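Local coordinates for protein amidohydrolase (Staphylococcus aureus, PDB 3NUR) that probably hydrolyses carbon–nitrogen bonds of linear amides as a metal-dependent TIM-barrel amidohydrolase, with a substrate that is not identified, at residues I177-A182 with L247-G252; I189-A194 with I230-L235; P297-V302 with V306-I311; V327-L332 with K341-N346. One frame throughout, in Å; residues are numbered along the deposited sequence.

Interaction 1 of 4, residues I177-A182 with L247-G252; sequences IIFKTA and LNMIIG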
loop_
_atom_site.group_PDB
_atom_site.type_symbol
_atom_site.label_atom_id
_atom_site.label_comp_id
_atom_site.label_asym_id
_atom_site.label_seq_id
_atom_site.Cartn_x
_atom_site.Cartn_y
_atom_site.Cartn_z
ATOM N N ILE A 177 11.101 4.012 14.546
ATOM C CA ILE A 177 10.378 5.261 14.805
ATOM C C ILE A 177 9.167 5.497 13.881
ATOM O O ILE A 177 8.176 6.095 14.319
ATOM C CB ILE A 177 11.363 6.475 14.828
ATOM C CG1 ILE A 177 10.720 7.763 15.408
ATOM C CG2 ILE A 177 12.018 6.733 13.467
ATOM C CD1 ILE A 177 10.212 7.637 16.852
ATOM N N ILE A 178 9.242 5.018 12.626
ATOM C CA ILE A 178 8.155 5.187 11.652
ATOM C C ILE A 178 6.930 4.372 12.100
ATOM O O ILE A 178 5.813 4.896 12.094
ATOM C CB ILE A 178 8.635 4.855 10.205
ATOM C CG1 ILE A 178 9.747 5.852 9.756
ATOM C CG2 ILE A 178 7.442 4.847 9.213
ATOM C CD1 ILE A 178 10.555 5.443 8.450
ATOM N N PHE A 179 7.158 3.104 12.508
ATOM C CA PHE A 179 6.105 2.190 12.966
ATOM C C PHE A 179 5.534 2.641 14.304
ATOM O O PHE A 179 4.328 2.568 14.489
ATOM C CB PHE A 179 6.616 0.740 13.003
ATOM C CG PHE A 179 7.146 0.346 11.641
ATOM C CD1 PHE A 179 6.276 -0.030 10.617
ATOM C CD2 PHE A 179 8.505 0.412 11.362
ATOM C CE1 PHE A 179 6.761 -0.341 9.340
ATOM C CE2 PHE A 179 8.989 0.106 10.083
ATOM C CZ PHE A 179 8.118 -0.253 9.080
ATOM N N LYS A 180 6.405 3.108 15.229
ATOM C CA LYS A 180 6.009 3.633 16.536
ATOM C C LYS A 180 5.072 4.827 16.323
ATOM O O LYS A 180 4.043 4.917 16.981
ATOM C CB LYS A 180 7.258 4.086 17.312
ATOM C CG LYS A 180 6.967 4.547 18.739
ATOM C CD LYS A 180 8.277 4.860 19.462
ATOM C CE LYS A 180 8.105 4.860 20.955
ATOM N NZ LYS A 180 9.418 4.942 21.650
ATOM N N THR A 181 5.410 5.699 15.364
ATOM C CA THR A 181 4.633 6.893 15.034
ATOM C C THR A 181 3.256 6.518 14.504
ATOM O O THR A 181 2.260 7.045 14.989
ATOM C CB THR A 181 5.448 7.829 14.135
ATOM O OG1 THR A 181 6.626 8.207 14.849
ATOM C CG2 THR A 181 4.688 9.069 13.754
ATOM N N ALA A 182 3.198 5.566 13.545
ATOM C CA ALA A 182 1.933 5.078 13.000
ATOM C C ALA A 182 1.025 4.525 14.115
ATOM O O ALA A 182 -0.149 4.887 14.153
ATOM C CB ALA A 182 2.187 4.007 11.941
ATOM N N LEU A 247 -0.800 -1.638 15.714
ATOM C CA LEU A 247 -0.432 -1.241 14.358
ATOM C C LEU A 247 -1.061 -2.145 13.297
ATOM O O LEU A 247 -1.034 -3.364 13.441
ATOM C CB LEU A 247 1.113 -1.255 14.180
ATOM C CG LEU A 247 1.658 -0.910 12.760
ATOM C CD1 LEU A 247 1.349 0.530 12.365
ATOM C CD2 LEU A 247 3.123 -1.216 12.638
ATOM N N ASN A 248 -1.590 -1.541 12.219
ATOM C CA ASN A 248 -2.071 -2.274 11.053
ATOM C C ASN A 248 -1.324 -1.836 9.813
ATOM O O ASN A 248 -1.048 -0.651 9.616
ATOM C CB ASN A 248 -3.569 -2.107 10.789
ATOM C CG ASN A 248 -4.420 -2.648 11.885
ATOM O OD1 ASN A 248 -4.386 -3.841 12.201
ATOM N ND2 ASN A 248 -5.160 -1.759 12.512
HETATM N N MSE A 249 -1.013 -2.790 8.971
HETATM C CA MSE A 249 -0.425 -2.490 7.685
HETATM C C MSE A 249 -1.316 -2.967 6.573
HETATM O O MSE A 249 -2.184 -3.806 6.823
HETATM C CB MSE A 249 1.005 -2.993 7.616
HETATM C CG MSE A 249 1.861 -2.033 8.468
HETATM SE SE MSE A 249 3.575 -2.461 8.443
HETATM C CE MSE A 249 3.940 -1.868 6.586
ATOM N N ILE A 250 -1.182 -2.372 5.378
ATOM C CA ILE A 250 -1.971 -2.767 4.210
ATOM C C ILE A 250 -1.004 -3.191 3.091
ATOM O O ILE A 250 0.025 -2.554 2.880
ATOM C CB ILE A 250 -2.927 -1.643 3.712
ATOM C CG1 ILE A 250 -3.686 -0.953 4.891
ATOM C CG2 ILE A 250 -3.914 -2.216 2.679
ATOM C CD1 ILE A 250 -4.323 0.405 4.518
ATOM N N ILE A 251 -1.337 -4.282 2.398
ATOM C CA ILE A 251 -0.581 -4.764 1.245
ATOM C C ILE A 251 -1.547 -5.070 0.120
ATOM O O ILE A 251 -2.643 -5.560 0.367
ATOM C CB ILE A 251 0.354 -5.949 1.545
ATOM C CG1 ILE A 251 -0.406 -7.139 2.210
ATOM C CG2 ILE A 251 1.613 -5.468 2.345
ATOM C CD1 ILE A 251 0.508 -8.396 2.520
ATOM N N GLY A 252 -1.124 -4.769 -1.095
ATOM C CA GLY A 252 -1.916 -4.963 -2.296
ATOM C C GLY A 252 -1.617 -6.252 -3.015
ATOM O O GLY A 252 -1.039 -7.178 -2.441
#
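L247 reaches A182 and F179 with its two methyl branches. CG stands anti to the backbone N (chi1 177°), and the side chain forks towards the helix. On one prong, L247 CD1 presses against A182 CB at 3.6 Å. On the other, CD2 sits at the edge of the F179 ring, near its plane, with L247 CD2 3.9 Å from F179 CD1. Selenomethionine M249 approaches the same ring further along the strand. Its CG lies anti to the carbonyl carbon (chi1 -74°), and the chain runs extended to SE, 3.9 Å from F179 CE1. This is an oblique Met-aromatic contact, 5.1 Å from M249 SE to the F179 ring centroid. This buried side is the tight part. I189 of the next strand and I240 and F241 of helix 240-243 close around it. The flank of helix 176-185 that carries K180 takes no part and is exposed. T181 is partly exposed, packs on A144 and bonds back to its own helix, T181 OG1 to I177 O at 2.7 Å. In the TIM barrel, the contact lays an outer helix against the start of strand 249-251. No hydrogen bond crosses, so cohesion between these segments probably rests on apolar packing alone.

Interaction 2 of 4, residues I189-A194 with I230-L235; sequences IYLHPA and IHAIHL. With CA (calcium ion), chain B.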
loop_
_atom_site.group_PDB
_atom_site.type_symbol
_atom_site.label_atom_id
_atom_site.label_comp_id
_atom_site.label_asym_id
_atom_site.label_seq_id
_atom_site.Cartn_x
_atom_site.Cartn_y
_atom_site.Cartn_z
ATOM N N ILE A 189 -0.118 1.803 7.625
ATOM C CA ILE A 189 0.938 2.039 6.637
ATOM C C ILE A 189 0.669 1.053 5.487
ATOM O O ILE A 189 0.600 -0.149 5.712
ATOM C CB ILE A 189 2.380 1.837 7.205
ATOM C CG1 ILE A 189 2.743 2.869 8.310
ATOM C CG2 ILE A 189 3.406 1.851 6.079
ATOM C CD1 ILE A 189 3.985 2.501 9.090
ATOM N N TYR A 190 0.534 1.559 4.270
ATOM C CA TYR A 190 0.364 0.735 3.071
ATOM C C TYR A 190 1.788 0.508 2.536
ATOM O O TYR A 190 2.492 1.482 2.263
ATOM C CB TYR A 190 -0.488 1.487 2.008
ATOM C CG TYR A 190 -1.155 0.598 0.968
ATOM C CD1 TYR A 190 -2.536 0.604 0.800
ATOM C CD2 TYR A 190 -0.399 -0.209 0.117
ATOM C CE1 TYR A 190 -3.158 -0.206 -0.147
ATOM C CE2 TYR A 190 -1.010 -1.010 -0.856
ATOM C CZ TYR A 190 -2.392 -1.001 -0.984
ATOM O OH TYR A 190 -3.018 -1.825 -1.890
ATOM N N LEU A 191 2.232 -0.765 2.431
ATOM C CA LEU A 191 3.583 -1.110 1.926
ATOM C C LEU A 191 3.401 -1.552 0.473
ATOM O O LEU A 191 2.766 -2.572 0.211
ATOM C CB LEU A 191 4.203 -2.231 2.772
ATOM C CG LEU A 191 5.694 -2.536 2.553
ATOM C CD1 LEU A 191 6.581 -1.341 2.987
ATOM C CD2 LEU A 191 6.094 -3.784 3.345
ATOM N N HIS A 192 3.911 -0.745 -0.460
ATOM C CA HIS A 192 3.726 -0.889 -1.910
ATOM C C HIS A 192 5.034 -1.298 -2.614
ATOM O O HIS A 192 6.106 -0.877 -2.187
ATOM C CB HIS A 192 3.247 0.481 -2.446
ATOM C CG HIS A 192 2.828 0.533 -3.890
ATOM N ND1 HIS A 192 3.752 0.499 -4.907
ATOM C CD2 HIS A 192 1.595 0.656 -4.427
ATOM C CE1 HIS A 192 3.052 0.537 -6.031
ATOM N NE2 HIS A 192 1.755 0.644 -5.791
ATOM N N PRO A 193 4.963 -2.015 -3.755
ATOM C CA PRO A 193 6.205 -2.385 -4.452
ATOM C C PRO A 193 6.913 -1.206 -5.137
ATOM O O PRO A 193 6.331 -0.144 -5.367
ATOM C CB PRO A 193 5.736 -3.407 -5.486
ATOM C CG PRO A 193 4.287 -3.087 -5.724
ATOM C CD PRO A 193 3.783 -2.678 -4.368
ATOM N N ALA A 194 8.186 -1.406 -5.456
ATOM C CA ALA A 194 9.011 -0.469 -6.221
ATOM C C ALA A 194 10.163 -1.280 -6.849
ATOM O O ALA A 194 10.376 -2.425 -6.423
ATOM C CB ALA A 194 9.550 0.639 -5.323
ATOM N N ILE A 230 8.327 -10.286 0.806
ATOM C CA ILE A 230 9.497 -10.595 1.641
ATOM C C ILE A 230 9.706 -9.462 2.658
ATOM O O ILE A 230 9.942 -9.735 3.843
ATOM C CB ILE A 230 10.732 -10.910 0.742
ATOM C CG1 ILE A 230 10.525 -12.271 0.011
ATOM C CG2 ILE A 230 12.064 -10.877 1.526
ATOM C CD1 ILE A 230 11.569 -12.620 -1.098
ATOM N N HIS A 231 9.562 -8.208 2.219
ATOM C CA HIS A 231 9.692 -7.021 3.055
ATOM C C HIS A 231 8.647 -7.074 4.185
ATOM O O HIS A 231 9.007 -6.918 5.343
ATOM C CB HIS A 231 9.477 -5.753 2.208
ATOM C CG HIS A 231 9.921 -4.480 2.876
ATOM N ND1 HIS A 231 9.957 -3.298 2.179
ATOM C CD2 HIS A 231 10.370 -4.252 4.140
ATOM C CE1 HIS A 231 10.419 -2.384 3.028
ATOM N NE2 HIS A 231 10.649 -2.905 4.228
ATOM N N ALA A 232 7.373 -7.363 3.861
ATOM C CA ALA A 232 6.346 -7.452 4.895
ATOM C C ALA A 232 6.686 -8.563 5.914
ATOM O O ALA A 232 6.501 -8.345 7.099
ATOM C CB ALA A 232 4.969 -7.681 4.274
ATOM N N ILE A 233 7.210 -9.728 5.458
ATOM C CA ILE A 233 7.601 -10.825 6.357
ATOM C C ILE A 233 8.731 -10.374 7.284
ATOM O O ILE A 233 8.680 -10.677 8.463
ATOM C CB ILE A 233 7.922 -12.130 5.579
ATOM C CG1 ILE A 233 6.637 -12.649 4.876
ATOM C CG2 ILE A 233 8.473 -13.208 6.541
ATOM C CD1 ILE A 233 6.962 -13.554 3.630
ATOM N N HIS A 234 9.723 -9.619 6.767
ATOM C CA HIS A 234 10.804 -9.077 7.604
ATOM C C HIS A 234 10.207 -8.277 8.776
ATOM O O HIS A 234 10.671 -8.391 9.909
ATOM C CB HIS A 234 11.686 -8.125 6.772
ATOM C CG HIS A 234 12.857 -8.793 6.137
ATOM N ND1 HIS A 234 14.139 -8.612 6.633
ATOM C CD2 HIS A 234 12.915 -9.586 5.041
ATOM C CE1 HIS A 234 14.936 -9.308 5.836
ATOM N NE2 HIS A 234 14.245 -9.922 4.867
ATOM N N LEU A 235 9.177 -7.470 8.489
ATOM C CA LEU A 235 8.535 -6.622 9.497
ATOM C C LEU A 235 7.910 -7.455 10.612
ATOM O O LEU A 235 8.114 -7.172 11.784
ATOM C CB LEU A 235 7.506 -5.677 8.851
ATOM C CG LEU A 235 8.023 -4.754 7.712
ATOM C CD1 LEU A 235 6.915 -3.806 7.236
ATOM C CD2 LEU A 235 9.229 -3.926 8.148
HETATM CA CA CA B . -0.073 0.795 -7.237
HETATM O O HOH W 1 7.978 -2.250 -0.241
HETATM O O HOH W 2 0.437 -1.088 -8.213
HETATM O O HOH W 3 1.492 1.586 -8.658
#
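L191 turns its CG anti to the backbone N (chi1 -169°), and H231 does the same from the helix (chi1 -165°). The two side chains meet at about a right angle. L191 CD2 lies over one face of the imidazole, offset toward the rim, 4.2 Å from the H231 ring centroid. This is a CH-pi contact. The same methyl fits against the helix, with L191 CD2 3.8 Å from A232 N and 4.0 Å from L235 CD1. H231 NE2 is hydrogen-bonded to L170 N, which helps fix the rotation of the ring. Water 1 joins the segments on the polar side. It donates to H192 O at 3.0 Å and lies 3.3 Å from H231 ND1. The pattern is that of a TIM-barrel strand with alternating side chains. L191 faces the outer helix, which runs at 139° to the strand, while H192 points into the barrel. H192 NE2 binds the calcium ion at 2.3 Å. Waters 2 and 3 and E28, H30 and D316 complete six ligands. H192 ND1 donates to P193 O at 2.7 Å, in the carbonyl plane and on a lone pair. The acceptor also lies in the imidazole plane, so this bond helps set the ring's orientation toward the metal. P193 CD rests over one face of the H192 ring.

Interaction 3 of 4, residues P297-V302 with V306-I311; sequences PQFDLV and VGIDRI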
loop_
_atom_site.group_PDB
_atom_site.type_symbol
_atom_site.label_atom_id
_atom_site.label_comp_id
_atom_site.label_asym_id
_atom_site.label_seq_id
_atom_site.Cartn_x
_atom_site.Cartn_y
_atom_site.Cartn_z
ATOM N N PRO A 297 -9.977 -16.559 -8.327
ATOM C CA PRO A 297 -9.196 -17.556 -7.560
ATOM C C PRO A 297 -8.354 -16.991 -6.413
ATOM O O PRO A 297 -8.304 -17.588 -5.338
ATOM C CB PRO A 297 -8.363 -18.262 -8.639
ATOM C CG PRO A 297 -9.143 -18.026 -9.935
ATOM C CD PRO A 297 -9.681 -16.643 -9.777
ATOM N N GLN A 298 -7.758 -15.809 -6.611
ATOM C CA GLN A 298 -6.938 -15.127 -5.601
ATOM C C GLN A 298 -7.845 -14.587 -4.499
ATOM O O GLN A 298 -7.509 -14.721 -3.326
ATOM C CB GLN A 298 -6.103 -13.999 -6.233
ATOM C CG GLN A 298 -4.937 -14.513 -7.102
ATOM C CD GLN A 298 -5.363 -15.049 -8.451
ATOM O OE1 GLN A 298 -6.447 -14.731 -8.965
ATOM N NE2 GLN A 298 -4.577 -15.974 -9.004
ATOM N N PHE A 299 -9.024 -14.040 -4.866
ATOM C CA PHE A 299 -9.989 -13.573 -3.851
ATOM C C PHE A 299 -10.370 -14.739 -2.938
ATOM O O PHE A 299 -10.320 -14.597 -1.713
ATOM C CB PHE A 299 -11.270 -12.981 -4.487
ATOM C CG PHE A 299 -12.318 -12.728 -3.429
ATOM C CD1 PHE A 299 -12.253 -11.598 -2.618
ATOM C CD2 PHE A 299 -13.325 -13.665 -3.186
ATOM C CE1 PHE A 299 -13.166 -11.417 -1.574
ATOM C CE2 PHE A 299 -14.236 -13.482 -2.145
ATOM C CZ PHE A 299 -14.158 -12.352 -1.357
ATOM N N ASP A 300 -10.733 -15.900 -3.532
ATOM C CA ASP A 300 -11.120 -17.078 -2.737
ATOM C C ASP A 300 -10.018 -17.522 -1.780
ATOM O O ASP A 300 -10.316 -17.835 -0.628
ATOM C CB ASP A 300 -11.541 -18.245 -3.640
ATOM C CG ASP A 300 -12.795 -17.987 -4.460
ATOM O OD1 ASP A 300 -13.544 -17.037 -4.128
ATOM O OD2 ASP A 300 -13.002 -18.696 -5.461
ATOM N N LEU A 301 -8.752 -17.524 -2.245
ATOM C CA LEU A 301 -7.626 -17.906 -1.381
ATOM C C LEU A 301 -7.491 -16.947 -0.193
ATOM O O LEU A 301 -7.362 -17.382 0.954
ATOM C CB LEU A 301 -6.325 -17.911 -2.205
ATOM C CG LEU A 301 -5.024 -18.184 -1.409
ATOM C CD1 LEU A 301 -4.891 -19.659 -1.080
ATOM C CD2 LEU A 301 -3.806 -17.728 -2.200
ATOM N N VAL A 302 -7.539 -15.640 -0.476
ATOM C CA VAL A 302 -7.374 -14.585 0.528
ATOM C C VAL A 302 -8.521 -14.658 1.538
ATOM O O VAL A 302 -8.269 -14.611 2.740
ATOM C CB VAL A 302 -7.231 -13.195 -0.167
ATOM C CG1 VAL A 302 -7.421 -12.034 0.816
ATOM C CG2 VAL A 302 -5.884 -13.081 -0.896
ATOM N N VAL A 306 -7.205 -15.092 5.409
ATOM C CA VAL A 306 -7.305 -13.968 6.357
ATOM C C VAL A 306 -8.724 -13.611 6.760
ATOM O O VAL A 306 -8.917 -12.925 7.762
ATOM C CB VAL A 306 -6.495 -12.706 5.932
ATOM C CG1 VAL A 306 -5.016 -13.032 5.761
ATOM C CG2 VAL A 306 -7.062 -12.059 4.670
ATOM N N GLY A 307 -9.693 -13.984 5.935
ATOM C CA GLY A 307 -11.089 -13.682 6.221
ATOM C C GLY A 307 -11.552 -12.369 5.635
ATOM O O GLY A 307 -10.742 -11.490 5.303
ATOM N N ILE A 308 -12.874 -12.243 5.510
ATOM C CA ILE A 308 -13.524 -11.068 4.938
ATOM C C ILE A 308 -13.228 -9.757 5.667
ATOM O O ILE A 308 -13.164 -8.729 5.013
ATOM C CB ILE A 308 -15.059 -11.319 4.802
ATOM C CG1 ILE A 308 -15.665 -10.478 3.693
ATOM C CG2 ILE A 308 -15.816 -11.172 6.124
ATOM C CD1 ILE A 308 -15.569 -11.242 2.314
ATOM N N ASP A 309 -13.027 -9.796 7.002
ATOM C CA ASP A 309 -12.812 -8.580 7.788
ATOM C C ASP A 309 -11.497 -7.879 7.461
ATOM O O ASP A 309 -11.292 -6.751 7.897
ATOM C CB ASP A 309 -12.859 -8.901 9.297
ATOM C CG ASP A 309 -14.224 -9.309 9.833
ATOM O OD1 ASP A 309 -15.227 -8.657 9.467
ATOM O OD2 ASP A 309 -14.275 -10.218 10.692
ATOM N N ARG A 310 -10.594 -8.572 6.757
ATOM C CA ARG A 310 -9.248 -8.065 6.475
ATOM C C ARG A 310 -9.052 -7.668 5.022
ATOM O O ARG A 310 -7.932 -7.332 4.624
ATOM C CB ARG A 310 -8.185 -9.117 6.920
ATOM C CG ARG A 310 -8.306 -9.596 8.385
ATOM C CD ARG A 310 -8.381 -8.490 9.438
ATOM N NE ARG A 310 -7.145 -7.708 9.472
ATOM C CZ ARG A 310 -6.818 -6.873 10.456
ATOM N NH1 ARG A 310 -7.636 -6.702 11.490
ATOM N NH2 ARG A 310 -5.670 -6.207 10.415
ATOM N N ILE A 311 -10.131 -7.663 4.229
ATOM C CA ILE A 311 -10.025 -7.314 2.812
ATOM C C ILE A 311 -10.545 -5.907 2.545
ATOM O O ILE A 311 -11.664 -5.562 2.933
ATOM C CB ILE A 311 -10.712 -8.386 1.908
ATOM C CG1 ILE A 311 -10.119 -9.805 2.164
ATOM C CG2 ILE A 311 -10.640 -8.009 0.420
ATOM C CD1 ILE A 311 -10.970 -10.937 1.572
#
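V302 and V306 meet through backbone and side chain. V306 N donates to V302 O at 2.9 Å. The bond is nearly straight, with an angle of 174° at the hydrogen, and runs close to the C=O axis. It is an i to i+4 bond of the alpha-helical kind, in the last turn of the helix. Beside it, V302 CG1 touches V306 CG2 at 3.9 Å. The same V302 branch also meets I311, at 3.8 Å from V302 CG1 to I311 CG1. I311 has its CG1 anti to the carbonyl carbon (chi1 -56°), and its CD1 extends on to the F299 ring, 3.9 Å from F299 CE1. I308 CD1 comes to the edge of that ring, near its plane, 4.1 Å from F299 CZ. F299, with CG anti to the backbone N, brings its ring to both isoleucine ends; I311 CD1 approaches obliquely.

The next shell sets this loop. G307 leaves helical geometry with a positive phi of 91° and turns the chain across the end of the helix. A 3-10 segment at 308-310 follows, with R310 N bonded to G307 O. N346 ND2 then binds the backbone oxygens of both I308 and I311. R310 is fixed on strand 286-288 through F286 O and by a cation-pi contact with Y287. The apolar cluster lies between I288 of that strand, which touches V302 and V306, and I342 of helix 336-351, which touches F299 and I308.

Interaction 4 of 4, residues V327-L332 with K341-N346; sequences VFLDEL and KISYTN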
loop_
_atom_site.group_PDB
_atom_site.type_symbol
_atom_site.label_atom_id
_atom_site.label_comp_id
_atom_site.label_asym_id
_atom_site.label_seq_id
_atom_site.Cartn_x
_atom_site.Cartn_y
_atom_site.Cartn_z
ATOM N N VAL A 327 -18.747 -3.900 -10.490
ATOM C CA VAL A 327 -19.572 -5.112 -10.502
ATOM C C VAL A 327 -18.850 -6.369 -9.983
ATOM O O VAL A 327 -19.507 -7.370 -9.718
ATOM C CB VAL A 327 -20.256 -5.356 -11.888
ATOM C CG1 VAL A 327 -21.162 -4.181 -12.278
ATOM C CG2 VAL A 327 -19.230 -5.644 -12.979
ATOM N N PHE A 328 -17.515 -6.318 -9.834
ATOM C CA PHE A 328 -16.715 -7.475 -9.419
ATOM C C PHE A 328 -17.195 -8.114 -8.130
ATOM O O PHE A 328 -17.277 -9.338 -8.055
ATOM C CB PHE A 328 -15.225 -7.126 -9.336
ATOM C CG PHE A 328 -14.317 -8.232 -8.834
ATOM C CD1 PHE A 328 -14.122 -9.388 -9.582
ATOM C CD2 PHE A 328 -13.625 -8.095 -7.633
ATOM C CE1 PHE A 328 -13.283 -10.409 -9.112
ATOM C CE2 PHE A 328 -12.741 -9.094 -7.192
ATOM C CZ PHE A 328 -12.578 -10.245 -7.938
ATOM N N LEU A 329 -17.533 -7.296 -7.130
ATOM C CA LEU A 329 -17.987 -7.839 -5.839
ATOM C C LEU A 329 -19.321 -8.589 -5.913
ATOM O O LEU A 329 -19.655 -9.333 -4.988
ATOM C CB LEU A 329 -17.972 -6.767 -4.733
ATOM C CG LEU A 329 -16.617 -6.085 -4.487
ATOM C CD1 LEU A 329 -16.760 -4.947 -3.491
ATOM C CD2 LEU A 329 -15.552 -7.079 -4.010
ATOM N N ASP A 330 -20.047 -8.444 -7.033
ATOM C CA ASP A 330 -21.312 -9.154 -7.261
ATOM C C ASP A 330 -21.101 -10.547 -7.902
ATOM O O ASP A 330 -22.071 -11.299 -8.057
ATOM C CB ASP A 330 -22.216 -8.301 -8.164
ATOM C CG ASP A 330 -22.653 -7.008 -7.510
ATOM O OD1 ASP A 330 -22.868 -7.011 -6.276
ATOM O OD2 ASP A 330 -22.782 -6.000 -8.226
ATOM N N GLU A 331 -19.853 -10.879 -8.299
ATOM C CA GLU A 331 -19.543 -12.127 -9.020
ATOM C C GLU A 331 -18.788 -13.141 -8.169
ATOM O O GLU A 331 -18.204 -14.088 -8.707
ATOM C CB GLU A 331 -18.706 -11.803 -10.277
ATOM C CG GLU A 331 -19.260 -10.673 -11.130
ATOM C CD GLU A 331 -18.525 -10.419 -12.433
ATOM O OE1 GLU A 331 -19.160 -9.880 -13.369
ATOM O OE2 GLU A 331 -17.323 -10.759 -12.524
ATOM N N LEU A 332 -18.770 -12.943 -6.856
ATOM C CA LEU A 332 -17.963 -13.786 -5.978
ATOM C C LEU A 332 -18.742 -14.692 -5.030
ATOM O O LEU A 332 -18.132 -15.335 -4.165
ATOM C CB LEU A 332 -16.974 -12.910 -5.198
ATOM C CG LEU A 332 -16.026 -12.000 -6.013
ATOM C CD1 LEU A 332 -15.360 -10.999 -5.106
ATOM C CD2 LEU A 332 -14.951 -12.815 -6.756
ATOM N N LYS A 341 -18.697 -5.019 3.712
ATOM C CA LYS A 341 -17.414 -5.009 4.424
ATOM C C LYS A 341 -16.249 -4.656 3.489
ATOM O O LYS A 341 -15.477 -3.727 3.776
ATOM C CB LYS A 341 -17.165 -6.355 5.140
ATOM C CG LYS A 341 -18.020 -6.542 6.387
ATOM C CD LYS A 341 -17.706 -7.852 7.100
ATOM C CE LYS A 341 -18.296 -7.851 8.489
ATOM N NZ LYS A 341 -17.969 -9.106 9.215
ATOM N N ILE A 342 -16.145 -5.381 2.377
ATOM C CA ILE A 342 -15.074 -5.149 1.401
ATOM C C ILE A 342 -15.220 -3.789 0.732
ATOM O O ILE A 342 -14.217 -3.088 0.578
ATOM C CB ILE A 342 -15.026 -6.281 0.330
ATOM C CG1 ILE A 342 -14.752 -7.645 0.971
ATOM C CG2 ILE A 342 -13.980 -5.957 -0.782
ATOM C CD1 ILE A 342 -15.116 -8.812 -0.050
ATOM N N SER A 343 -16.452 -3.424 0.328
ATOM C CA SER A 343 -16.683 -2.167 -0.374
ATOM C C SER A 343 -16.386 -0.937 0.485
ATOM O O SER A 343 -15.681 -0.026 0.020
ATOM C CB SER A 343 -18.111 -2.111 -0.915
ATOM O OG SER A 343 -18.265 -1.112 -1.909
ATOM N N TYR A 344 -16.929 -0.894 1.714
ATOM C CA TYR A 344 -16.812 0.314 2.538
ATOM C C TYR A 344 -16.569 0.137 4.033
ATOM O O TYR A 344 -15.831 0.943 4.608
ATOM C CB TYR A 344 -18.161 1.069 2.345
ATOM C CG TYR A 344 -18.212 2.524 2.759
ATOM C CD1 TYR A 344 -18.127 3.541 1.809
ATOM C CD2 TYR A 344 -18.479 2.887 4.077
ATOM C CE1 TYR A 344 -18.203 4.887 2.177
ATOM C CE2 TYR A 344 -18.542 4.230 4.461
ATOM C CZ TYR A 344 -18.402 5.227 3.506
ATOM O OH TYR A 344 -18.455 6.552 3.868
ATOM N N THR A 345 -17.261 -0.808 4.689
ATOM C CA THR A 345 -17.214 -0.881 6.155
ATOM C C THR A 345 -15.885 -1.229 6.775
ATOM O O THR A 345 -15.537 -0.616 7.783
ATOM C CB THR A 345 -18.419 -1.588 6.802
ATOM O OG1 THR A 345 -18.264 -2.995 6.703
ATOM C CG2 THR A 345 -19.775 -1.116 6.270
ATOM N N ASN A 346 -15.132 -2.205 6.211
ATOM C CA ASN A 346 -13.808 -2.506 6.790
ATOM C C ASN A 346 -12.934 -1.231 6.757
ATOM O O ASN A 346 -12.300 -0.903 7.754
ATOM C CB ASN A 346 -13.093 -3.622 6.025
ATOM C CG ASN A 346 -13.694 -4.993 6.153
ATOM O OD1 ASN A 346 -14.432 -5.308 7.104
ATOM N ND2 ASN A 346 -13.344 -5.858 5.197
#
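L329, which meets I342 and S343, follows the flat ring of F328. One face of that ring carries L332 CD1, 3.8 Å above the plane and offset toward the rim. The ring also touches L294 and Y313 in loops and takes no part across the contact. L329 makes the crossing. With CG anti to the carbonyl carbon (chi1 -57°), its fork extends to helix 336-351. Both methyls converge on one branch of I342. L329 CD2 is 3.8 Å from I342 CG2, and L329 CD1 is 4.0 Å from the same carbon. L329 CD1 also reaches S343 CB at 4.1 Å. The serine therefore offers carbon to this contact. In the conformer given, its OG is hydrogen-bonded to K23 O, and the side chain also lies against S24 of strand 24-31. No hydrogen bond joins the two segments.

Each segment has its own backbone feature. F328 to E331 form a type I beta turn, with E331 N bonded to F328 O at 3.0 Å. This turn presents L329 to the helix. In the helix, N346 N bonds to K341 O at 2.9 Å, five residues back, which marks a wider pi-type turn at 341-345. The contact is a turn packed on the C-terminal helix of a TIM-barrel amidohydrolase, beside its first strand.

Interactions 1 and 2 are buried between the barrel sheet and its outer helices, and they share one sheet. Strands 249-251 and 189-192 are neighbours, joined by I250 N to I189 O and by L191 N to I250 O. Each also packs against an outer helix. Interaction 1 is purely apolar across its segments, whereas interaction 2 adds a bridging water and reaches the calcium site. Interactions 3 and 4 lie farther from the chain centre. Interaction 3 is partly buried and includes a backbone hydrogen bond. Interaction 4 is a small, buried apolar contact. The D309–K341 salt bridge ties these two together, while R310 NH2 to N248 OD1 links interaction 3 with interaction 1.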